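Local atomic coordinates of PTS-dependent dihydroxyacetone kinase, ADP-binding subunit DhaL (Lactococcus lactis subsp. lactis, PDB entry 3CR3), a protein that binds ADP with magnesium, receives a phosphoryl group from DhaM to form ATP, and passes it on to dihydroxyacetone held by DhaK. Residues A[2-7]-A[58-63]; A[63-68]-A[89-94]; A[84-89]-A[109-114]; A[125-130]-A[178-183]. All blocks are in the same frame, centred on the assembly; numbering follows the deposited sequence.

Contact 1. Residues A[2-7]-A[58-63]; sequences LTIDTT and GNVSEI
Val-60 presses its two methyls against the first turn of helix 4-20, and this is the tightly packed half of the contact. Its CG2 sits 3.6 Å from Ile-4 N and just as near Thr-3 C, while CG1 meets Thr-7 OG1 at 3.7 Å. Beside it Ile-63 sends CD1 to within 3.7 Å of Ile-4 O and to the CB and CG2 of Thr-7. The hydroxyl of Thr-7 is directed by its first torsion (chi1 -59°), with OG1 anti to the carbonyl carbon, and it gives a 2.7 Å hydrogen bond to Thr-3 O. That carbonyl also accepts from Thr-7 N, and the two donors reach it from opposite faces of its plane. An alanine at Thr-7 would probably cost Thr-3 O its side-chain donor and open a gap beside Val-60 CG1 and Ile-63 CG2. The solvent side rests on one side chain, the partly exposed Ile-4, which sets CD1 against the loop, 3.6 Å from Gly-58 O and close to Asn-59 CA. There the polar groups serve their own segment: Asn-59, the N-cap of helix 60-74, accepts from Glu-62 N at OD1 (2.9 Å), and Glu-62 OE1 takes Gly-58 N from above the carboxylate plane. On the inner side Leu-2 and Thr-7 both touch Phe-64 of helix 60-74. No hydrogen bond crosses between the segments: the polar bonds stay within each helix start, and van der Waals contacts of methyl groups with backbone and with each other join the two.

Contact 2. Residues A[63-68]-A[89-94]; sequences IFKKVA and AMSKTA
Phe-64 and Ser-91 bring their CA atoms to 4.8 Å where helices 60-74 and 79-94 run antiparallel, with 168° between the directions of the short segments and axes 7.9 Å apart. At this point Phe-64 CB rests 3.6 Å from Ser-91 CA. The ring leaves the helix with CG anti to the carbonyl carbon (chi1 -67°) and reaches the partner through its CD2 side. CD2 lies 3.4 Å from Met-90 O, a carbonyl oxygen near the plane of the ring at its edge, and it also packs against Met-90 CB. Ala-94 CB approaches the same corner obliquely, 4.0 Å from CD2. The selenium of Met-90, a selenomethionine in this model, stands 5.3 Å from the ring centroid and 8° off the normal, a rather distant Met-aromatic contact. An alanine at Phe-64 would keep the touch of CB on Ser-91 but would probably open a gap against Met-90 and Ala-94, and against Thr-7, Trp-10 and Leu-103, which the ring also meets. Ser-91 OG, itself buried, lies 3.3 Å from CB of the exposed Lys-65, while the rest of the lysine chain runs off into solvent. Its NZ is near that of Lys-92 without touching it, so the like charges are likely to repel mildly. Such close antiparallel packing is that of an alpha-hairpin: the helices follow one another in the up-and-down helical bundle of DhaL, and the turn joining them carries Ala-78, an ADP-binding residue at the end of the hairpin remote from this contact.

Contact 3. Residues A[84-89]-A[109-114]; sequences GSAFLA and EAIQKR
Ser-85 OG is gripped from several directions. Arg-114 NE donates to it at 3.2 Å, almost straight at 167°, with the oxygen in the guanidinium plane. A water bridges the same two side chains, giving a hydrogen bond to Ser-85 OG and accepting one from Arg-114 NH2 at 2.9 Å, while Pro-81 O, one turn back in helix 79-94, is a further partner of the hydroxyl. Bends at chi2 and chi3 turn the arginine chain. Outside the two segments, its NH1 forms a salt bridge with an acidic side chain of another protein chain, so the group ties this helix pair to a binding partner. Helices 79-94 and 100-115, successive members of the all-helical DhaL bundle, cross here at 138° with axes 7.9 Å apart. Small residues permit that closeness: Ala-110 CB touches Ser-85 O at 3.3 Å and Ala-89 CB at 3.7 Å. On the inward side of the crossing Ala-86 CB meets Ile-111 CG1 at 3.7 Å, with CD1 close by. Both residues also touch Trp-128, and the Ile-111 side chain lies about 4 Å from the bound ADP at the nearest atoms and beside Met-124, which binds it.

Contact 4. Residues A[125-130]-A[178-183]; sequences VDIWSA and QSSAYL
Ile-127 and Ser-180 have the nearest CA atoms of two helical segments that run in roughly the same direction, with 31° between them and axes 9.1 Å apart. Ile-127 and Trp-128 fill this wider spacing, facing Ser-180, Ala-181 and the larger Leu-183. Ile-127 straddles the partner with both branches: CG2 is wedged 3.4 Å from Ser-180 CB, tighter than usual for two carbons, and CD1 reaches Ala-181 CB at 3.7 Å. Its CG1 is anti to the backbone N (chi1 -167°), which leaves CG2 between that nitrogen and the carbonyl carbon. The next residue, Trp-128, directs the edge of its indole at Ser-180. NE1 lies 3.0 Å from Ser-180 OG, a bent hydrogen bond at 135° that stays doubtful, because NE1 lies too close to another atom of the model. The serine hydroxyl is also hydrogen-bonded to Tyr-83 OH, its stronger partner. On the six-membered ring, CZ2 packs against Leu-183 CD2 at 3.8 Å, the two side chains crossing obliquely, and Phe-184 stacks edge-to-face with the tryptophan. Ser-180 touches Met-124, an ADP-binding residue, and its side chain is about 7 Å from the nucleotide at the nearest atoms. All the residues that meet here are buried, and Tyr-83 OH satisfies the Ser-180 hydroxyl inside an otherwise apolar interface behind the ADP pocket, with the indole N-H a less certain second partner.

Contact 1 lies at the end of the bundle away from the annotated sites, and contacts 3 and 4 come nearest the nucleotide. Contact 1 is partly buried and lies farthest from the chain centre, whereas the other three are buried and contact 4 is the most central. Contacts 1 and 2 both use helix 60-74, and Ser-61 OG probably bonds to Ser-91 O between them; contacts 2 and 3 both use helix 79-94. Contact 4 draws on a separate helix pair, yet Trp-128 touches Met-90, Ala-86 and Ile-111 and so joins it to both. Across their interfaces, contacts 1 and 2 are chiefly apolar, while contact 3 adds a serine-arginine hydrogen bond and contact 4 a less certain serine-indole one.

Contact 1. Residues A[2-7]-A[58-63]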
loop_
_atom_site.group_PDB
_atom_site.type_symbol
_atom_site.label_atom_id
_atom_site.label_comp_id
_atom_site.label_asym_id
_atom_site.label_seq_id
_atom_site.Cartn_x
_atom_site.Cartn_y
_atom_site.Cartn_z
ATOM N N LEU A 2 46.121 5.978 3.234
ATOM C CA LEU A 2 45.530 7.299 3.305
ATOM C C LEU A 2 45.990 8.063 4.537
ATOM O O LEU A 2 46.345 7.470 5.554
ATOM C CB LEU A 2 44.014 7.184 3.350
ATOM C CG LEU A 2 43.267 6.786 2.079
ATOM C CD1 LEU A 2 41.855 6.368 2.453
ATOM C CD2 LEU A 2 43.252 7.932 1.089
ATOM N N THR A 3 45.956 9.388 4.418
ATOM C CA THR A 3 46.214 10.307 5.504
ATOM C C THR A 3 45.064 11.304 5.510
ATOM O O THR A 3 44.229 11.272 4.611
ATOM C CB THR A 3 47.550 11.061 5.287
ATOM O OG1 THR A 3 47.493 11.768 4.045
ATOM C CG2 THR A 3 48.732 10.089 5.239
ATOM N N ILE A 4 45.012 12.170 6.523
ATOM C CA ILE A 4 44.051 13.285 6.567
ATOM C C ILE A 4 44.007 14.066 5.247
ATOM O O ILE A 4 42.926 14.272 4.678
ATOM C CB ILE A 4 44.338 14.257 7.765
ATOM C CG1 ILE A 4 43.871 13.637 9.082
ATOM C CG2 ILE A 4 43.671 15.648 7.565
ATOM C CD1 ILE A 4 44.436 14.331 10.317
ATOM N N ASP A 5 45.180 14.474 4.759
ATOM C CA ASP A 5 45.283 15.298 3.566
ATOM C C ASP A 5 44.885 14.545 2.277
ATOM O O ASP A 5 44.166 15.095 1.425
ATOM C CB ASP A 5 46.695 15.881 3.433
ATOM C CG ASP A 5 46.998 17.005 4.454
ATOM O OD1 ASP A 5 46.085 17.550 5.120
ATOM O OD2 ASP A 5 48.190 17.365 4.571
ATOM N N THR A 6 45.350 13.305 2.119
ATOM C CA THR A 6 45.030 12.546 0.911
ATOM C C THR A 6 43.608 12.009 0.928
ATOM O O THR A 6 43.016 11.817 -0.131
ATOM C CB THR A 6 46.031 11.390 0.608
ATOM O OG1 THR A 6 46.053 10.455 1.697
ATOM C CG2 THR A 6 47.426 11.945 0.361
ATOM N N THR A 7 43.067 11.756 2.118
ATOM C CA THR A 7 41.654 11.409 2.255
ATOM C C THR A 7 40.784 12.575 1.800
ATOM O O THR A 7 39.859 12.387 1.009
ATOM C CB THR A 7 41.273 10.951 3.683
ATOM O OG1 THR A 7 42.061 9.814 4.041
ATOM C CG2 THR A 7 39.801 10.546 3.747
ATOM N N GLY A 58 41.068 15.548 13.516
ATOM C CA GLY A 58 42.188 14.985 14.260
ATOM C C GLY A 58 42.726 13.734 13.594
ATOM O O GLY A 58 43.912 13.418 13.718
ATOM N N ASN A 59 41.856 13.016 12.886
ATOM C CA ASN A 59 42.261 11.797 12.195
ATOM C C ASN A 59 41.333 11.415 11.030
ATOM O O ASN A 59 40.328 12.094 10.777
ATOM C CB ASN A 59 42.433 10.639 13.193
ATOM C CG ASN A 59 41.153 10.292 13.922
ATOM O OD1 ASN A 59 40.126 10.076 13.298
ATOM N ND2 ASN A 59 41.218 10.211 15.256
ATOM N N VAL A 60 41.694 10.336 10.335
ATOM C CA VAL A 60 40.956 9.847 9.176
ATOM C C VAL A 60 39.600 9.268 9.595
ATOM O O VAL A 60 38.601 9.510 8.922
ATOM C CB VAL A 60 41.810 8.819 8.352
ATOM C CG1 VAL A 60 41.028 8.236 7.183
ATOM C CG2 VAL A 60 43.059 9.477 7.841
ATOM N N SER A 61 39.564 8.515 10.699
ATOM C CA SER A 61 38.297 8.019 11.255
ATOM C C SER A 61 37.244 9.131 11.363
ATOM O O SER A 61 36.106 8.938 10.935
ATOM C CB SER A 61 38.508 7.347 12.618
ATOM O OG SER A 61 37.280 6.918 13.173
ATOM N N GLU A 62 37.627 10.283 11.924
ATOM C CA GLU A 62 36.737 11.457 11.980
ATOM C C GLU A 62 36.201 11.901 10.622
ATOM O O GLU A 62 35.026 12.261 10.507
ATOM C CB GLU A 62 37.420 12.651 12.663
ATOM C CG GLU A 62 37.853 12.363 14.082
ATOM C CD GLU A 62 38.334 13.587 14.824
ATOM O OE1 GLU A 62 38.292 14.709 14.268
ATOM O OE2 GLU A 62 38.757 13.423 15.986
ATOM N N ILE A 63 37.053 11.891 9.601
ATOM C CA ILE A 63 36.605 12.251 8.246
ATOM C C ILE A 63 35.500 11.315 7.766
ATOM O O ILE A 63 34.435 11.773 7.345
ATOM C CB ILE A 63 37.745 12.257 7.215
ATOM C CG1 ILE A 63 38.929 13.085 7.741
ATOM C CG2 ILE A 63 37.227 12.768 5.854
ATOM C CD1 ILE A 63 40.188 13.024 6.892
#

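Contact 2. Residues A[63-68]-A[89-94]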
loop_
_atom_site.group_PDB
_atom_site.type_symbol
_atom_site.label_atom_id
_atom_site.label_comp_id
_atom_site.label_asym_id
_atom_site.label_seq_id
_atom_site.Cartn_x
_atom_site.Cartn_y
_atom_site.Cartn_z
ATOM N N ILE A 63 37.053 11.891 9.601
ATOM C CA ILE A 63 36.605 12.251 8.246
ATOM C C ILE A 63 35.500 11.315 7.766
ATOM O O ILE A 63 34.435 11.773 7.345
ATOM C CB ILE A 63 37.745 12.257 7.215
ATOM C CG1 ILE A 63 38.929 13.085 7.741
ATOM C CG2 ILE A 63 37.227 12.768 5.854
ATOM C CD1 ILE A 63 40.188 13.024 6.892
ATOM N N PHE A 64 35.768 10.009 7.829
ATOM C CA PHE A 64 34.811 8.995 7.406
ATOM C C PHE A 64 33.480 9.104 8.171
ATOM O O PHE A 64 32.411 8.961 7.578
ATOM C CB PHE A 64 35.410 7.590 7.545
ATOM C CG PHE A 64 36.570 7.297 6.591
ATOM C CD1 PHE A 64 36.721 7.996 5.391
ATOM C CD2 PHE A 64 37.477 6.284 6.882
ATOM C CE1 PHE A 64 37.766 7.715 4.525
ATOM C CE2 PHE A 64 38.522 5.993 6.023
ATOM C CZ PHE A 64 38.666 6.708 4.833
ATOM N N LYS A 65 33.550 9.365 9.478
ATOM C CA LYS A 65 32.344 9.543 10.289
ATOM C C LYS A 65 31.504 10.720 9.791
ATOM O O LYS A 65 30.277 10.629 9.740
ATOM C CB LYS A 65 32.687 9.713 11.779
ATOM C CG LYS A 65 31.444 9.827 12.679
ATOM C CD LYS A 65 31.716 9.442 14.149
ATOM C CE LYS A 65 30.436 9.614 15.008
ATOM N NZ LYS A 65 29.238 8.934 14.405
ATOM N N LYS A 66 32.178 11.809 9.420
ATOM C CA LYS A 66 31.530 13.015 8.896
ATOM C C LYS A 66 30.895 12.751 7.528
ATOM O O LYS A 66 29.802 13.260 7.219
ATOM C CB LYS A 66 32.541 14.168 8.810
ATOM C CG LYS A 66 31.974 15.513 8.318
ATOM C CD LYS A 66 30.796 16.001 9.166
ATOM C CE LYS A 66 31.248 16.745 10.428
ATOM N NZ LYS A 66 30.070 16.947 11.342
ATOM N N VAL A 67 31.582 11.951 6.718
ATOM C CA VAL A 67 31.064 11.539 5.411
ATOM C C VAL A 67 29.801 10.703 5.624
ATOM O O VAL A 67 28.759 10.982 5.037
ATOM C CB VAL A 67 32.124 10.762 4.585
ATOM C CG1 VAL A 67 31.512 10.189 3.281
ATOM C CG2 VAL A 67 33.301 11.656 4.269
ATOM N N ALA A 68 29.893 9.704 6.491
ATOM C CA ALA A 68 28.765 8.824 6.772
ATOM C C ALA A 68 27.490 9.595 7.183
ATOM O O ALA A 68 26.423 9.371 6.620
ATOM C CB ALA A 68 29.151 7.806 7.820
ATOM N N ALA A 89 31.484 2.169 8.887
ATOM C CA ALA A 89 32.327 1.019 9.200
ATOM C C ALA A 89 33.794 1.356 8.948
ATOM O O ALA A 89 34.665 1.013 9.754
ATOM C CB ALA A 89 31.909 -0.171 8.380
HETATM N N MSE A 90 34.057 2.049 7.837
HETATM C CA MSE A 90 35.402 2.531 7.511
HETATM C C MSE A 90 35.922 3.497 8.566
HETATM O O MSE A 90 37.111 3.501 8.878
HETATM C CB MSE A 90 35.437 3.178 6.122
HETATM C CG MSE A 90 35.177 2.183 4.997
HETATM SE SE MSE A 90 35.156 3.008 3.233
HETATM C CE MSE A 90 33.429 3.753 3.121
ATOM N N SER A 91 35.023 4.310 9.110
ATOM C CA SER A 91 35.367 5.194 10.216
ATOM C C SER A 91 35.871 4.365 11.409
ATOM O O SER A 91 36.935 4.647 11.972
ATOM C CB SER A 91 34.164 6.051 10.623
ATOM O OG SER A 91 34.507 6.939 11.668
ATOM N N LYS A 92 35.126 3.322 11.757
ATOM C CA LYS A 92 35.479 2.504 12.914
ATOM C C LYS A 92 36.793 1.742 12.678
ATOM O O LYS A 92 37.670 1.720 13.550
ATOM C CB LYS A 92 34.321 1.583 13.308
ATOM C CG LYS A 92 33.051 2.342 13.696
ATOM C CD LYS A 92 31.849 1.407 13.852
ATOM C CE LYS A 92 30.538 2.044 13.344
ATOM N NZ LYS A 92 29.768 2.772 14.388
ATOM N N THR A 93 36.944 1.156 11.494
ATOM C CA THR A 93 38.198 0.480 11.123
ATOM C C THR A 93 39.406 1.438 11.171
ATOM O O THR A 93 40.455 1.078 11.702
ATOM C CB THR A 93 38.095 -0.207 9.727
ATOM O OG1 THR A 93 37.005 -1.136 9.726
ATOM C CG2 THR A 93 39.371 -0.952 9.380
ATOM N N ALA A 94 39.233 2.656 10.650
ATOM C CA ALA A 94 40.304 3.667 10.579
ATOM C C ALA A 94 40.937 4.082 11.916
ATOM O O ALA A 94 42.054 4.629 11.928
ATOM C CB ALA A 94 39.823 4.910 9.833
#

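Contact 3. Residues A[84-89]-A[109-114]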
loop_
_atom_site.group_PDB
_atom_site.type_symbol
_atom_site.label_atom_id
_atom_site.label_comp_id
_atom_site.label_asym_id
_atom_site.label_seq_id
_atom_site.Cartn_x
_atom_site.Cartn_y
_atom_site.Cartn_z
ATOM N N GLY A 84 26.564 5.548 3.442
ATOM C CA GLY A 84 26.622 6.008 4.841
ATOM C C GLY A 84 27.116 4.916 5.778
ATOM O O GLY A 84 27.990 5.156 6.616
ATOM N N SER A 85 26.566 3.711 5.631
ATOM C CA SER A 85 27.003 2.581 6.442
ATOM C C SER A 85 28.404 2.105 6.024
ATOM O O SER A 85 29.193 1.689 6.871
ATOM C CB SER A 85 25.996 1.435 6.386
ATOM O OG SER A 85 24.735 1.855 6.898
ATOM N N ALA A 86 28.709 2.179 4.731
ATOM C CA ALA A 86 30.063 1.871 4.265
ATOM C C ALA A 86 31.046 2.798 4.982
ATOM O O ALA A 86 31.971 2.339 5.631
ATOM C CB ALA A 86 30.181 2.011 2.735
ATOM N N PHE A 87 30.810 4.105 4.911
ATOM C CA PHE A 87 31.721 5.047 5.536
ATOM C C PHE A 87 31.782 4.928 7.060
ATOM O O PHE A 87 32.837 5.105 7.652
ATOM C CB PHE A 87 31.466 6.478 5.040
ATOM C CG PHE A 87 32.131 6.762 3.715
ATOM C CD1 PHE A 87 33.475 7.102 3.664
ATOM C CD2 PHE A 87 31.425 6.630 2.517
ATOM C CE1 PHE A 87 34.117 7.328 2.451
ATOM C CE2 PHE A 87 32.053 6.852 1.296
ATOM C CZ PHE A 87 33.399 7.201 1.260
ATOM N N LEU A 88 30.664 4.581 7.683
ATOM C CA LEU A 88 30.621 4.427 9.129
ATOM C C LEU A 88 31.534 3.293 9.597
ATOM O O LEU A 88 32.264 3.438 10.582
ATOM C CB LEU A 88 29.180 4.189 9.590
ATOM C CG LEU A 88 28.863 4.436 11.061
ATOM C CD1 LEU A 88 29.251 5.861 11.521
ATOM C CD2 LEU A 88 27.389 4.187 11.286
ATOM N N ALA A 89 31.484 2.169 8.887
ATOM C CA ALA A 89 32.327 1.019 9.200
ATOM C C ALA A 89 33.794 1.356 8.948
ATOM O O ALA A 89 34.665 1.013 9.754
ATOM C CB ALA A 89 31.909 -0.171 8.380
ATOM N N GLU A 109 31.465 -5.160 3.803
ATOM C CA GLU A 109 30.772 -5.918 4.836
ATOM C C GLU A 109 29.542 -5.138 5.312
ATOM O O GLU A 109 28.457 -5.702 5.472
ATOM C CB GLU A 109 31.743 -6.192 5.999
ATOM C CG GLU A 109 31.178 -7.045 7.119
ATOM C CD GLU A 109 32.087 -7.096 8.343
ATOM O OE1 GLU A 109 32.672 -6.047 8.716
ATOM O OE2 GLU A 109 32.212 -8.188 8.937
ATOM N N ALA A 110 29.723 -3.835 5.523
ATOM C CA ALA A 110 28.637 -2.960 5.952
ATOM C C ALA A 110 27.540 -2.770 4.893
ATOM O O ALA A 110 26.359 -2.722 5.239
ATOM C CB ALA A 110 29.192 -1.607 6.396
ATOM N N ILE A 111 27.915 -2.647 3.617
ATOM C CA ILE A 111 26.912 -2.514 2.540
ATOM C C ILE A 111 26.108 -3.802 2.430
ATOM O O ILE A 111 24.884 -3.776 2.253
ATOM C CB ILE A 111 27.548 -2.162 1.153
ATOM C CG1 ILE A 111 28.271 -0.820 1.193
ATOM C CG2 ILE A 111 26.481 -2.100 0.022
ATOM C CD1 ILE A 111 29.197 -0.617 -0.002
ATOM N N GLN A 112 26.805 -4.929 2.535
ATOM C CA GLN A 112 26.147 -6.221 2.467
ATOM C C GLN A 112 25.213 -6.432 3.661
ATOM O O GLN A 112 24.094 -6.905 3.491
ATOM C CB GLN A 112 27.166 -7.340 2.308
ATOM C CG GLN A 112 27.686 -7.424 0.892
ATOM C CD GLN A 112 28.453 -8.703 0.629
ATOM O OE1 GLN A 112 29.608 -8.835 1.024
ATOM N NE2 GLN A 112 27.807 -9.657 -0.036
ATOM N N LYS A 113 25.651 -6.019 4.851
ATOM C CA LYS A 113 24.795 -6.070 6.040
ATOM C C LYS A 113 23.552 -5.180 5.877
ATOM O O LYS A 113 22.457 -5.569 6.269
ATOM C CB LYS A 113 25.579 -5.683 7.299
ATOM C CG LYS A 113 24.818 -5.893 8.607
ATOM C CD LYS A 113 25.685 -5.580 9.822
ATOM C CE LYS A 113 24.835 -5.286 11.076
ATOM N NZ LYS A 113 24.145 -3.941 11.035
ATOM N N ARG A 114 23.718 -4.009 5.265
ATOM C CA ARG A 114 22.647 -3.018 5.227
ATOM C C ARG A 114 21.576 -3.324 4.172
ATOM O O ARG A 114 20.387 -3.215 4.444
ATOM C CB ARG A 114 23.221 -1.612 5.029
ATOM C CG ARG A 114 22.192 -0.470 5.108
ATOM C CD ARG A 114 21.511 -0.431 6.476
ATOM N NE ARG A 114 22.484 -0.255 7.551
ATOM C CZ ARG A 114 22.366 -0.772 8.770
ATOM N NH1 ARG A 114 21.318 -1.516 9.080
ATOM N NH2 ARG A 114 23.316 -0.554 9.678
HETATM O O HOH W 1 25.541 1.345 9.734
#

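Contact 4. Residues A[125-130]-A[178-183]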
loop_
_atom_site.group_PDB
_atom_site.type_symbol
_atom_site.label_atom_id
_atom_site.label_comp_id
_atom_site.label_asym_id
_atom_site.label_seq_id
_atom_site.Cartn_x
_atom_site.Cartn_y
_atom_site.Cartn_z
ATOM N N VAL A 125 27.678 -3.577 -4.508
ATOM C CA VAL A 125 28.335 -4.729 -3.867
ATOM C C VAL A 125 29.274 -5.463 -4.845
ATOM O O VAL A 125 30.361 -5.910 -4.471
ATOM C CB VAL A 125 27.272 -5.713 -3.276
ATOM C CG1 VAL A 125 27.878 -7.068 -2.932
ATOM C CG2 VAL A 125 26.607 -5.110 -2.034
ATOM N N ASP A 126 28.866 -5.535 -6.106
ATOM C CA ASP A 126 29.642 -6.257 -7.124
ATOM C C ASP A 126 31.005 -5.619 -7.354
ATOM O O ASP A 126 32.005 -6.313 -7.478
ATOM C CB ASP A 126 28.867 -6.320 -8.435
ATOM C CG ASP A 126 27.498 -6.915 -8.267
ATOM O OD1 ASP A 126 27.280 -7.662 -7.287
ATOM O OD2 ASP A 126 26.629 -6.628 -9.110
ATOM N N ILE A 127 31.049 -4.288 -7.385
ATOM C CA ILE A 127 32.301 -3.620 -7.644
ATOM C C ILE A 127 33.136 -3.483 -6.363
ATOM O O ILE A 127 34.371 -3.564 -6.425
ATOM C CB ILE A 127 32.117 -2.281 -8.441
ATOM C CG1 ILE A 127 33.462 -1.769 -8.985
ATOM C CG2 ILE A 127 31.416 -1.238 -7.601
ATOM C CD1 ILE A 127 33.341 -0.840 -10.204
ATOM N N TRP A 128 32.475 -3.304 -5.213
ATOM C CA TRP A 128 33.185 -3.263 -3.933
ATOM C C TRP A 128 33.944 -4.574 -3.750
ATOM O O TRP A 128 35.124 -4.569 -3.393
ATOM C CB TRP A 128 32.228 -2.989 -2.752
ATOM C CG TRP A 128 31.916 -1.523 -2.550
ATOM C CD1 TRP A 128 31.059 -0.745 -3.295
ATOM C CD2 TRP A 128 32.448 -0.664 -1.532
ATOM N NE1 TRP A 128 31.053 0.558 -2.813
ATOM C CE2 TRP A 128 31.898 0.630 -1.736
ATOM C CE3 TRP A 128 33.354 -0.850 -0.486
ATOM C CZ2 TRP A 128 32.210 1.716 -0.907
ATOM C CZ3 TRP A 128 33.681 0.234 0.312
ATOM C CH2 TRP A 128 33.104 1.498 0.098
ATOM N N SER A 129 33.273 -5.687 -4.049
ATOM C CA SER A 129 33.872 -7.025 -3.944
ATOM C C SER A 129 34.988 -7.241 -4.950
ATOM O O SER A 129 36.070 -7.717 -4.587
ATOM C CB SER A 129 32.814 -8.108 -4.128
ATOM O OG SER A 129 33.398 -9.398 -4.008
ATOM N N ALA A 130 34.724 -6.905 -6.214
ATOM C CA ALA A 130 35.734 -7.052 -7.278
ATOM C C ALA A 130 36.974 -6.201 -6.999
ATOM O O ALA A 130 38.110 -6.633 -7.228
ATOM C CB ALA A 130 35.124 -6.711 -8.663
ATOM N N GLN A 178 28.367 2.258 -11.050
ATOM C CA GLN A 178 29.096 3.350 -11.684
ATOM C C GLN A 178 29.581 4.392 -10.678
ATOM O O GLN A 178 30.725 4.843 -10.752
ATOM C CB GLN A 178 28.247 4.046 -12.765
ATOM C CG GLN A 178 28.967 5.175 -13.497
ATOM C CD GLN A 178 30.181 4.721 -14.262
ATOM O OE1 GLN A 178 31.306 4.719 -13.743
ATOM N NE2 GLN A 178 29.972 4.317 -15.502
ATOM N N SER A 179 28.717 4.800 -9.761
ATOM C CA SER A 179 29.163 5.792 -8.791
ATOM C C SER A 179 30.271 5.163 -7.918
ATOM O O SER A 179 31.246 5.807 -7.609
ATOM C CB SER A 179 27.988 6.360 -7.977
ATOM O OG SER A 179 27.354 5.329 -7.224
ATOM N N SER A 180 30.165 3.878 -7.595
ATOM C CA SER A 180 31.257 3.222 -6.855
ATOM C C SER A 180 32.572 3.128 -7.633
ATOM O O SER A 180 33.642 3.173 -7.030
ATOM C CB SER A 180 30.850 1.857 -6.293
ATOM O OG SER A 180 29.961 1.993 -5.193
ATOM N N ALA A 181 32.492 3.009 -8.956
ATOM C CA ALA A 181 33.683 3.022 -9.812
ATOM C C ALA A 181 34.432 4.359 -9.704
ATOM O O ALA A 181 35.670 4.386 -9.564
ATOM C CB ALA A 181 33.314 2.713 -11.288
ATOM N N TYR A 182 33.678 5.459 -9.745
ATOM C CA TYR A 182 34.255 6.796 -9.565
ATOM C C TYR A 182 34.957 6.894 -8.215
ATOM O O TYR A 182 36.009 7.508 -8.096
ATOM C CB TYR A 182 33.169 7.888 -9.635
ATOM C CG TYR A 182 32.391 7.994 -10.941
ATOM C CD1 TYR A 182 32.978 7.697 -12.178
ATOM C CD2 TYR A 182 31.065 8.434 -10.929
ATOM C CE1 TYR A 182 32.234 7.821 -13.390
ATOM C CE2 TYR A 182 30.326 8.571 -12.092
ATOM C CZ TYR A 182 30.901 8.253 -13.320
ATOM O OH TYR A 182 30.130 8.385 -14.452
ATOM N N LEU A 183 34.363 6.289 -7.193
ATOM C CA LEU A 183 34.948 6.306 -5.856
ATOM C C LEU A 183 36.331 5.664 -5.816
ATOM O O LEU A 183 37.278 6.228 -5.239
ATOM C CB LEU A 183 34.012 5.609 -4.852
ATOM C CG LEU A 183 34.415 5.692 -3.378
ATOM C CD1 LEU A 183 34.466 7.155 -2.919
ATOM C CD2 LEU A 183 33.421 4.911 -2.532
#